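Local coordinates for hypothetical conserved protein (Geobacillus kaustophilus, PDB 2R5X) that is of unknown function but belongs to the YugN-like family, built from an antiparallel sheet packed against helices, at residues V30-W35 against T41-Y46. The protein carries 1 engineered substitution. Numbering follows the deposited sequence. Where two conformers were deposited one is given.
Sequences VRAAQW and TYDRKY
Val30 and Asp43 form an antiparallel hydrogen-bonded pair, Val30 N to Asp43 O at 2.9 Å and Asp43 N to Val30 O at 2.8 Å, while the short segments 30-32 and 41-46 run at 124° to each other. Two residues on, Ala32 N donates to Thr41 O at 2.8 Å. Arg31 and Tyr42 are the non-hydrogen-bonded pair between them, and their side chains run side by side in the same direction. In the Arg31 conformer given, one of two, NE lies 3.5 Å from Tyr42 CE1, with the guanidinium and ring planes steeply inclined at 76°. Its chain bends at chi2 (-73°), which brings CD to 3.4 Å from Thr41 O. Both polar ends reach Asp21 of helix 17-26, by a salt bridge from this Arg31 conformer and a hydrogen bond from Tyr42 OH. A phenylalanine in place of Tyr42 would keep the ring but would probably leave Asp21 with one bond fewer. On the other sheet face, Ala32 CB sits 3.4 Å from Asp43 OD2, which is salt-bridged to Arg56. Beside Ala32 and Thr41, one water accepts from Thr41 N and lies close to Ala32 O, with a longer contact to Arg31 NH2 in the same conformer. Thr41 OG1 bonds Gln58. The arrangement is a beta hairpin: the short strand 30-32, which follows helix 17-26, pairs with the long strand 39-48 of the antiparallel sheet.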
loop_
_atom_site.group_PDB
_atom_site.type_symbol
_atom_site.label_atom_id
_atom_site.label_comp_id
_atom_site.label_asym_id
_atom_site.label_seq_id
_atom_site.Cartn_x
_atom_site.Cartn_y
_atom_site.Cartn_z
ATOM N N VAL A 30 -0.418 -8.311 0.702
ATOM C CA VAL A 30 0.249 -9.072 1.765
ATOM C C VAL A 30 1.290 -8.170 2.440
ATOM O O VAL A 30 1.774 -7.218 1.818
ATOM C CB VAL A 30 0.901 -10.384 1.241
ATOM C CG1 VAL A 30 -0.154 -11.302 0.625
ATOM C CG2 VAL A 30 2.030 -10.099 0.244
ATOM N N ARG A 31 1.635 -8.426 3.680
ATOM C CA ARG A 31 2.659 -7.661 4.351
ATOM C C ARG A 31 3.995 -7.850 3.714
ATOM O O ARG A 31 4.309 -8.912 3.307
ATOM C CB ARG A 31 2.792 -8.097 5.774
ATOM C CG ARG A 31 1.887 -7.432 6.699
ATOM C CD ARG A 31 2.252 -6.013 6.995
ATOM N NE ARG A 31 1.450 -5.700 8.123
ATOM C CZ ARG A 31 1.921 -5.529 9.327
ATOM N NH1 ARG A 31 1.100 -5.313 10.314
ATOM N NH2 ARG A 31 3.207 -5.520 9.508
ATOM N N ALA A 32 4.766 -6.802 3.651
ATOM C CA ALA A 32 6.089 -6.864 3.052
ATOM C C ALA A 32 7.069 -6.104 3.925
ATOM O O ALA A 32 6.663 -5.457 4.894
ATOM C CB ALA A 32 6.060 -6.286 1.643
ATOM N N ALA A 33 8.356 -6.198 3.578
ATOM C CA ALA A 33 9.454 -5.486 4.260
ATOM C C ALA A 33 9.320 -5.505 5.776
ATOM O O ALA A 33 9.405 -4.468 6.434
ATOM C CB ALA A 33 9.575 -4.058 3.747
ATOM N N GLN A 34 9.099 -6.696 6.318
ATOM C CA GLN A 34 8.701 -6.834 7.719
ATOM C C GLN A 34 9.855 -6.704 8.711
ATOM O O GLN A 34 9.652 -6.776 9.921
ATOM C CB GLN A 34 7.914 -8.127 7.936
ATOM C CG GLN A 34 6.557 -8.119 7.262
ATOM C CD GLN A 34 5.789 -9.404 7.454
ATOM O OE1 GLN A 34 4.957 -9.507 8.353
ATOM N NE2 GLN A 34 6.061 -10.394 6.609
ATOM N N TRP A 35 11.057 -6.487 8.188
ATOM C CA TRP A 35 12.231 -6.202 9.007
ATOM C C TRP A 35 12.199 -4.795 9.596
ATOM O O TRP A 35 12.801 -4.542 10.644
ATOM C CB TRP A 35 13.502 -6.384 8.179
ATOM C CG TRP A 35 13.510 -5.645 6.868
ATOM C CD1 TRP A 35 13.862 -4.341 6.662
ATOM C CD2 TRP A 35 13.156 -6.172 5.577
ATOM N NE1 TRP A 35 13.745 -4.020 5.331
ATOM C CE2 TRP A 35 13.314 -5.125 4.643
ATOM C CE3 TRP A 35 12.716 -7.424 5.123
ATOM C CZ2 TRP A 35 13.055 -5.293 3.274
ATOM C CZ3 TRP A 35 12.451 -7.586 3.762
ATOM C CH2 TRP A 35 12.633 -6.529 2.855
ATOM N N THR A 41 4.316 -2.101 5.697
ATOM C CA THR A 41 4.354 -2.126 4.245
ATOM C C THR A 41 3.461 -3.245 3.719
ATOM O O THR A 41 3.473 -4.358 4.251
ATOM C CB THR A 41 5.797 -2.357 3.751
ATOM O OG1 THR A 41 6.667 -1.390 4.354
ATOM C CG2 THR A 41 5.886 -2.222 2.254
ATOM N N TYR A 42 2.691 -2.942 2.675
ATOM C CA TYR A 42 1.806 -3.922 2.052
ATOM C C TYR A 42 2.019 -3.925 0.555
ATOM O O TYR A 42 2.023 -2.869 -0.071
ATOM C CB TYR A 42 0.345 -3.583 2.325
ATOM C CG TYR A 42 0.004 -3.379 3.772
ATOM C CD1 TYR A 42 -0.461 -4.434 4.552
ATOM C CD2 TYR A 42 0.134 -2.121 4.363
ATOM C CE1 TYR A 42 -0.802 -4.234 5.884
ATOM C CE2 TYR A 42 -0.174 -1.919 5.693
ATOM C CZ TYR A 42 -0.647 -2.975 6.446
ATOM O OH TYR A 42 -0.964 -2.759 7.762
ATOM N N ASP A 43 2.188 -5.111 -0.020
ATOM C CA ASP A 43 2.414 -5.238 -1.459
ATOM C C ASP A 43 1.289 -6.018 -2.107
ATOM O O ASP A 43 0.849 -7.032 -1.570
ATOM C CB ASP A 43 3.723 -5.976 -1.749
ATOM C CG ASP A 43 4.945 -5.104 -1.591
ATOM O OD1 ASP A 43 4.803 -3.891 -1.337
ATOM O OD2 ASP A 43 6.062 -5.649 -1.725
ATOM N N ARG A 44 0.828 -5.545 -3.259
ATOM C CA ARG A 44 -0.027 -6.356 -4.119
ATOM C C ARG A 44 0.715 -6.600 -5.416
ATOM O O ARG A 44 1.081 -5.656 -6.124
ATOM C CB ARG A 44 -1.375 -5.695 -4.386
ATOM C CG ARG A 44 -2.309 -6.601 -5.166
ATOM C CD ARG A 44 -3.634 -5.951 -5.431
ATOM N NE ARG A 44 -4.361 -6.679 -6.466
ATOM C CZ ARG A 44 -5.683 -6.698 -6.585
ATOM N NH1 ARG A 44 -6.443 -6.037 -5.728
ATOM N NH2 ARG A 44 -6.246 -7.388 -7.566
ATOM N N LYS A 45 0.942 -7.873 -5.710
ATOM C CA LYS A 45 1.789 -8.275 -6.824
ATOM C C LYS A 45 0.990 -8.507 -8.091
ATOM O O LYS A 45 -0.088 -9.107 -8.069
ATOM C CB LYS A 45 2.573 -9.541 -6.470
ATOM C CG LYS A 45 3.603 -9.354 -5.371
ATOM C CD LYS A 45 4.005 -10.700 -4.772
ATOM C CE LYS A 45 5.186 -10.572 -3.814
ATOM N NZ LYS A 45 4.914 -9.711 -2.618
ATOM N N TYR A 46 1.544 -8.021 -9.194
ATOM C CA TYR A 46 1.012 -8.256 -10.517
ATOM C C TYR A 46 2.138 -8.915 -11.286
ATOM O O TYR A 46 3.046 -8.235 -11.771
ATOM C CB TYR A 46 0.626 -6.935 -11.191
ATOM C CG TYR A 46 -0.534 -6.208 -10.539
ATOM C CD1 TYR A 46 -1.838 -6.358 -11.020
ATOM C CD2 TYR A 46 -0.326 -5.361 -9.450
ATOM C CE1 TYR A 46 -2.905 -5.692 -10.421
ATOM C CE2 TYR A 46 -1.381 -4.696 -8.841
ATOM C CZ TYR A 46 -2.665 -4.859 -9.334
ATOM O OH TYR A 46 -3.699 -4.190 -8.725
HETATM O O HOH W 1 5.272 -4.660 7.111
HETATM O O HOH W 2 7.892 -2.218 6.405
#